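Local coordinates for protein ribonuclease VapC (Klebsiella pneumoniae, PDB 7BY3) that probably acts as the toxin of a toxin-antitoxin pair, a magnesium-dependent ribonuclease of the PIN-domain family that cleaves RNA, at residues Q82-K87 with A113-V118; L88-I93 with T109-G114. All coordinates share one frame; numbering follows the deposited sequence.

Contact 1. Residues Q82-K87 with A113-V118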
loop_
_atom_site.group_PDB
_atom_site.type_symbol
_atom_site.label_atom_id
_atom_site.label_comp_id
_atom_site.label_asym_id
_atom_site.label_seq_id
_atom_site.Cartn_x
_atom_site.Cartn_y
_atom_site.Cartn_z
ATOM N N GLN B 82 -7.691 -5.335 -14.069
ATOM C CA GLN B 82 -8.692 -5.783 -15.028
ATOM C C GLN B 82 -8.101 -6.111 -16.397
ATOM O O GLN B 82 -8.491 -7.098 -17.022
ATOM C CB GLN B 82 -9.790 -4.735 -15.186
ATOM C CG GLN B 82 -10.944 -5.204 -16.060
ATOM C CD GLN B 82 -11.714 -6.358 -15.444
ATOM O OE1 GLN B 82 -11.350 -7.523 -15.608
ATOM N NE2 GLN B 82 -12.787 -6.036 -14.731
ATOM N N GLU B 83 -7.178 -5.276 -16.867
ATOM C CA GLU B 83 -6.582 -5.478 -18.182
ATOM C C GLU B 83 -5.884 -6.833 -18.263
ATOM O O GLU B 83 -6.091 -7.592 -19.208
ATOM C CB GLU B 83 -5.593 -4.355 -18.515
ATOM C CG GLU B 83 -5.262 -4.250 -20.002
ATOM C CD GLU B 83 -4.070 -3.353 -20.289
ATOM O OE1 GLU B 83 -3.462 -2.839 -19.327
ATOM O OE2 GLU B 83 -3.746 -3.156 -21.480
ATOM N N TYR B 84 -5.041 -7.120 -17.277
ATOM C CA TYR B 84 -4.278 -8.366 -17.255
ATOM C C TYR B 84 -4.815 -9.479 -16.347
ATOM O O TYR B 84 -4.179 -10.525 -16.220
ATOM C CB TYR B 84 -2.828 -8.052 -16.900
ATOM C CG TYR B 84 -2.172 -7.231 -17.980
ATOM C CD1 TYR B 84 -2.072 -7.722 -19.274
ATOM C CD2 TYR B 84 -1.681 -5.960 -17.720
ATOM C CE1 TYR B 84 -1.489 -6.980 -20.276
ATOM C CE2 TYR B 84 -1.093 -5.209 -18.718
ATOM C CZ TYR B 84 -0.999 -5.726 -19.994
ATOM O OH TYR B 84 -0.415 -4.988 -20.996
ATOM N N LYS B 85 -5.967 -9.250 -15.718
ATOM C CA LYS B 85 -6.565 -10.226 -14.804
ATOM C C LYS B 85 -5.581 -10.609 -13.710
ATOM O O LYS B 85 -5.301 -11.785 -13.486
ATOM C CB LYS B 85 -7.030 -11.472 -15.555
ATOM C CG LYS B 85 -7.973 -11.170 -16.695
ATOM C CD LYS B 85 -8.847 -12.359 -17.018
ATOM C CE LYS B 85 -9.470 -12.195 -18.387
ATOM N NZ LYS B 85 -10.936 -12.422 -18.355
ATOM N N LEU B 86 -5.074 -9.599 -13.018
ATOM C CA LEU B 86 -3.996 -9.781 -12.061
ATOM C C LEU B 86 -4.512 -9.779 -10.639
ATOM O O LEU B 86 -5.571 -9.237 -10.354
ATOM C CB LEU B 86 -2.934 -8.691 -12.216
ATOM C CG LEU B 86 -1.970 -8.803 -13.388
ATOM C CD1 LEU B 86 -1.252 -7.484 -13.549
ATOM C CD2 LEU B 86 -0.981 -9.927 -13.138
ATOM N N LYS B 87 -3.795 -10.470 -9.766
ATOM C CA LYS B 87 -4.011 -10.340 -8.335
ATOM C C LYS B 87 -3.626 -8.921 -7.916
ATOM O O LYS B 87 -2.698 -8.356 -8.486
ATOM C CB LYS B 87 -3.184 -11.374 -7.588
ATOM C CG LYS B 87 -3.425 -12.789 -8.052
ATOM C CD LYS B 87 -2.780 -13.832 -7.135
ATOM C CE LYS B 87 -2.668 -15.209 -7.754
ATOM N NZ LYS B 87 -1.722 -15.313 -8.920
ATOM N N ALA B 113 3.385 -13.164 -18.203
ATOM C CA ALA B 113 3.792 -13.345 -19.596
ATOM C C ALA B 113 2.876 -12.570 -20.543
ATOM O O ALA B 113 1.658 -12.582 -20.391
ATOM C CB ALA B 113 3.809 -14.818 -19.963
ATOM N N GLY B 114 3.472 -11.897 -21.522
ATOM C CA GLY B 114 2.713 -11.091 -22.460
ATOM C C GLY B 114 2.590 -9.650 -22.004
ATOM O O GLY B 114 2.067 -8.801 -22.723
ATOM N N ILE B 115 3.076 -9.379 -20.798
ATOM C CA ILE B 115 3.051 -8.031 -20.243
ATOM C C ILE B 115 4.375 -7.320 -20.499
ATOM O O ILE B 115 5.425 -7.783 -20.056
ATOM C CB ILE B 115 2.762 -8.048 -18.731
ATOM C CG1 ILE B 115 1.414 -8.721 -18.456
ATOM C CG2 ILE B 115 2.786 -6.636 -18.168
ATOM C CD1 ILE B 115 1.052 -8.802 -16.988
ATOM N N PRO B 116 4.325 -6.191 -21.221
ATOM C CA PRO B 116 5.521 -5.418 -21.570
ATOM C C PRO B 116 6.261 -4.896 -20.344
ATOM O O PRO B 116 5.642 -4.630 -19.316
ATOM C CB PRO B 116 4.960 -4.259 -22.401
ATOM C CG PRO B 116 3.532 -4.151 -21.991
ATOM C CD PRO B 116 3.095 -5.555 -21.725
ATOM N N GLY B 117 7.577 -4.759 -20.458
ATOM C CA GLY B 117 8.382 -4.214 -19.381
ATOM C C GLY B 117 8.604 -5.172 -18.227
ATOM O O GLY B 117 8.975 -4.754 -17.133
ATOM N N VAL B 118 8.386 -6.459 -18.471
ATOM C CA VAL B 118 8.597 -7.482 -17.451
ATOM C C VAL B 118 9.628 -8.514 -17.916
ATOM O O VAL B 118 9.554 -9.006 -19.039
ATOM C CB VAL B 118 7.282 -8.207 -17.095
ATOM C CG1 VAL B 118 7.511 -9.202 -15.972
ATOM C CG2 VAL B 118 6.202 -7.205 -16.714
#
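I115 packs over one face of the Y84 ring, mainly through CG1 and CD1, and makes the tight part of this contact. The contact joins two loops of the PIN domain. One is the turn between helices 71-83 and 88-99. The other links helix 109-112 to strand 118-119. CG1 of I115 sits over the centre of one ring face, 3.8 Å from the centroid of the Y84 ring and 14° off its normal. This is a CH-pi contact. The branch continues to CD1 of I115, which reaches CG of Y84 at 3.7 Å. The other branch, CG2, only grazes CE2. CG1 of I115 is anti to its own carbonyl carbon (chi1 -59°), which leaves CG1 and CD1 to run across the ring face.

L86 adds a looser apolar touch on the buried side, its CD1 4.3 Å from CD1 of I115. L94 of helix 88-99 packs on both L86 and I115. K85, with positive phi, breaks the helical path just before L86. K87 then stands at the N-cap position of the next helix.

Toward P116 the contact is looser. Y84 is partly exposed and P116 is exposed. No hydrogen bond joins the two loops. The phenol end of Y84 meets P116 obliquely, with OH 3.6 Å from CD of P116.

Contact 2. Residues L88-I93 with T109-G114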
loop_
_atom_site.group_PDB
_atom_site.type_symbol
_atom_site.label_atom_id
_atom_site.label_comp_id
_atom_site.label_asym_id
_atom_site.label_seq_id
_atom_site.Cartn_x
_atom_site.Cartn_y
_atom_site.Cartn_z
ATOM N N LEU B 88 -4.340 -8.339 -6.952
ATOM C CA LEU B 88 -4.126 -6.930 -6.575
ATOM C C LEU B 88 -2.680 -6.554 -6.201
ATOM O O LEU B 88 -2.184 -5.527 -6.661
ATOM C CB LEU B 88 -5.054 -6.521 -5.419
ATOM C CG LEU B 88 -4.902 -5.060 -4.954
ATOM C CD1 LEU B 88 -5.150 -4.083 -6.095
ATOM C CD2 LEU B 88 -5.788 -4.713 -3.758
ATOM N N PRO B 89 -1.997 -7.367 -5.372
ATOM C CA PRO B 89 -0.604 -7.013 -5.075
ATOM C C PRO B 89 0.293 -7.127 -6.301
ATOM O O PRO B 89 1.257 -6.375 -6.415
ATOM C CB PRO B 89 -0.203 -8.030 -4.005
ATOM C CG PRO B 89 -1.080 -9.169 -4.239
ATOM C CD PRO B 89 -2.390 -8.607 -4.685
ATOM N N ASP B 90 -0.023 -8.061 -7.195
ATOM C CA ASP B 90 0.674 -8.169 -8.471
ATOM C C ASP B 90 0.489 -6.885 -9.269
ATOM O O ASP B 90 1.437 -6.361 -9.853
ATOM C CB ASP B 90 0.159 -9.367 -9.279
ATOM C CG ASP B 90 0.839 -10.671 -8.901
ATOM O OD1 ASP B 90 1.941 -10.626 -8.316
ATOM O OD2 ASP B 90 0.268 -11.742 -9.197
ATOM N N ALA B 91 -0.742 -6.385 -9.284
ATOM C CA ALA B 91 -1.086 -5.179 -10.029
ATOM C C ALA B 91 -0.374 -3.949 -9.475
ATOM O O ALA B 91 0.047 -3.076 -10.230
ATOM C CB ALA B 91 -2.594 -4.965 -10.014
ATOM N N ILE B 92 -0.241 -3.891 -8.155
ATOM C CA ILE B 92 0.386 -2.751 -7.495
ATOM C C ILE B 92 1.884 -2.697 -7.791
ATOM O O ILE B 92 2.439 -1.627 -8.043
ATOM C CB ILE B 92 0.150 -2.792 -5.970
ATOM C CG1 ILE B 92 -1.340 -2.624 -5.665
ATOM C CG2 ILE B 92 0.945 -1.705 -5.270
ATOM C CD1 ILE B 92 -1.706 -2.876 -4.223
ATOM N N ILE B 93 2.530 -3.858 -7.776
ATOM C CA ILE B 93 3.956 -3.940 -8.068
ATOM C C ILE B 93 4.221 -3.617 -9.540
ATOM O O ILE B 93 5.210 -2.963 -9.874
ATOM C CB ILE B 93 4.515 -5.334 -7.707
ATOM C CG1 ILE B 93 4.632 -5.466 -6.187
ATOM C CG2 ILE B 93 5.877 -5.558 -8.336
ATOM C CD1 ILE B 93 4.999 -6.849 -5.715
ATOM N N THR B 109 5.910 -16.240 -14.389
ATOM C CA THR B 109 5.560 -16.254 -15.805
ATOM C C THR B 109 4.069 -16.436 -16.014
ATOM O O THR B 109 3.484 -15.880 -16.941
ATOM C CB THR B 109 6.316 -17.362 -16.554
ATOM O OG1 THR B 109 5.953 -18.638 -16.016
ATOM C CG2 THR B 109 7.814 -17.166 -16.406
ATOM N N LYS B 110 3.474 -17.245 -15.142
ATOM C CA LYS B 110 2.065 -17.605 -15.228
ATOM C C LYS B 110 1.184 -16.366 -15.293
ATOM O O LYS B 110 0.298 -16.262 -16.139
ATOM C CB LYS B 110 1.677 -18.475 -14.030
ATOM C CG LYS B 110 0.280 -19.058 -14.095
ATOM C CD LYS B 110 0.047 -20.021 -12.944
ATOM C CE LYS B 110 -1.433 -20.282 -12.731
ATOM N NZ LYS B 110 -2.267 -19.130 -13.169
ATOM N N ASP B 111 1.436 -15.430 -14.387
ATOM C CA ASP B 111 0.694 -14.178 -14.347
ATOM C C ASP B 111 1.203 -13.110 -15.324
ATOM O O ASP B 111 0.408 -12.387 -15.920
ATOM C CB ASP B 111 0.703 -13.614 -12.923
ATOM C CG ASP B 111 -0.026 -14.510 -11.934
ATOM O OD1 ASP B 111 -0.996 -15.185 -12.341
ATOM O OD2 ASP B 111 0.368 -14.535 -10.749
ATOM N N PHE B 112 2.521 -12.992 -15.467
ATOM C CA PHE B 112 3.104 -11.835 -16.151
ATOM C C PHE B 112 3.529 -11.983 -17.617
ATOM O O PHE B 112 3.993 -11.012 -18.215
ATOM C CB PHE B 112 4.306 -11.339 -15.349
ATOM C CG PHE B 112 3.932 -10.446 -14.207
ATOM C CD1 PHE B 112 3.507 -9.151 -14.445
ATOM C CD2 PHE B 112 3.997 -10.898 -12.902
ATOM C CE1 PHE B 112 3.156 -8.321 -13.404
ATOM C CE2 PHE B 112 3.648 -10.071 -11.853
ATOM C CZ PHE B 112 3.227 -8.781 -12.106
ATOM N N ALA B 113 3.385 -13.164 -18.203
ATOM C CA ALA B 113 3.792 -13.345 -19.596
ATOM C C ALA B 113 2.876 -12.570 -20.543
ATOM O O ALA B 113 1.658 -12.582 -20.391
ATOM C CB ALA B 113 3.809 -14.818 -19.963
ATOM N N GLY B 114 3.472 -11.897 -21.522
ATOM C CA GLY B 114 2.713 -11.091 -22.460
ATOM C C GLY B 114 2.590 -9.650 -22.004
ATOM O O GLY B 114 2.067 -8.801 -22.723
#
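D90 on helix 88-99 faces two neighbouring residues of the short helix 109-112, D111 and F112. Its carboxylate reaches D111 first. OD2 of D90 lies 3.2 Å from OD2 of D111. Two acceptor oxygens face each other here, and no hydrogen bond is assigned between them. The two side chains cross at about a right angle, and their carboxylate planes are 60° apart.

The F112 ring meets D90 with its CE2 and CZ atoms. CZ of F112 comes within 3.8 Å of the backbone O of D90, which lies at the ring edge, near the ring plane. CE2 of F112 is 4.0 Å from OD1 of D90. The D90 carboxylate is turned 67° from the ring. With chi1 at -85°, CG of D90 sits beside the backbone N, and the carboxylate is carried toward D111.

The next shell holds these groups in place. OD2 of D111 takes a hydrogen bond from ND2 of N108 and a salt bridge from NZ of K87. Beyond the two segments, a basic side chain on the chain of another protein makes a salt bridge to OD1 of D90. F112 packs on T106 and L104.

D90 is a predicted magnesium ligand, as is D9, whose side chain lies about 5 Å from that of F112. Two carboxylates this close fit the acidic pocket in which PIN nucleases bind metal. K87 at D111 and the basic side chain of the other protein at D90 probably ease the close approach of the two acids.

Contacts 1 and 2 are neighbours, with centres about 5 Å apart on the same side of the chain's centre. Both lie within the PIN domain. Along the chain, 82-87 runs straight into 88-93, and 109-114 overlaps 113-118 at A113 and G114. Each contact therefore pairs the region from the end of helix 71-83 into helix 88-99 with the region from helix 109-112 to strand 118-119. Strand 103-105 lies between these regions in sequence. K87 joins the contacts, its NZ forming a salt bridge 2.9 Å long to OD2 of D111. The loop packing of contact 1 lies beside the predicted magnesium site, with the L86 side chain about 4 Å from that of D90.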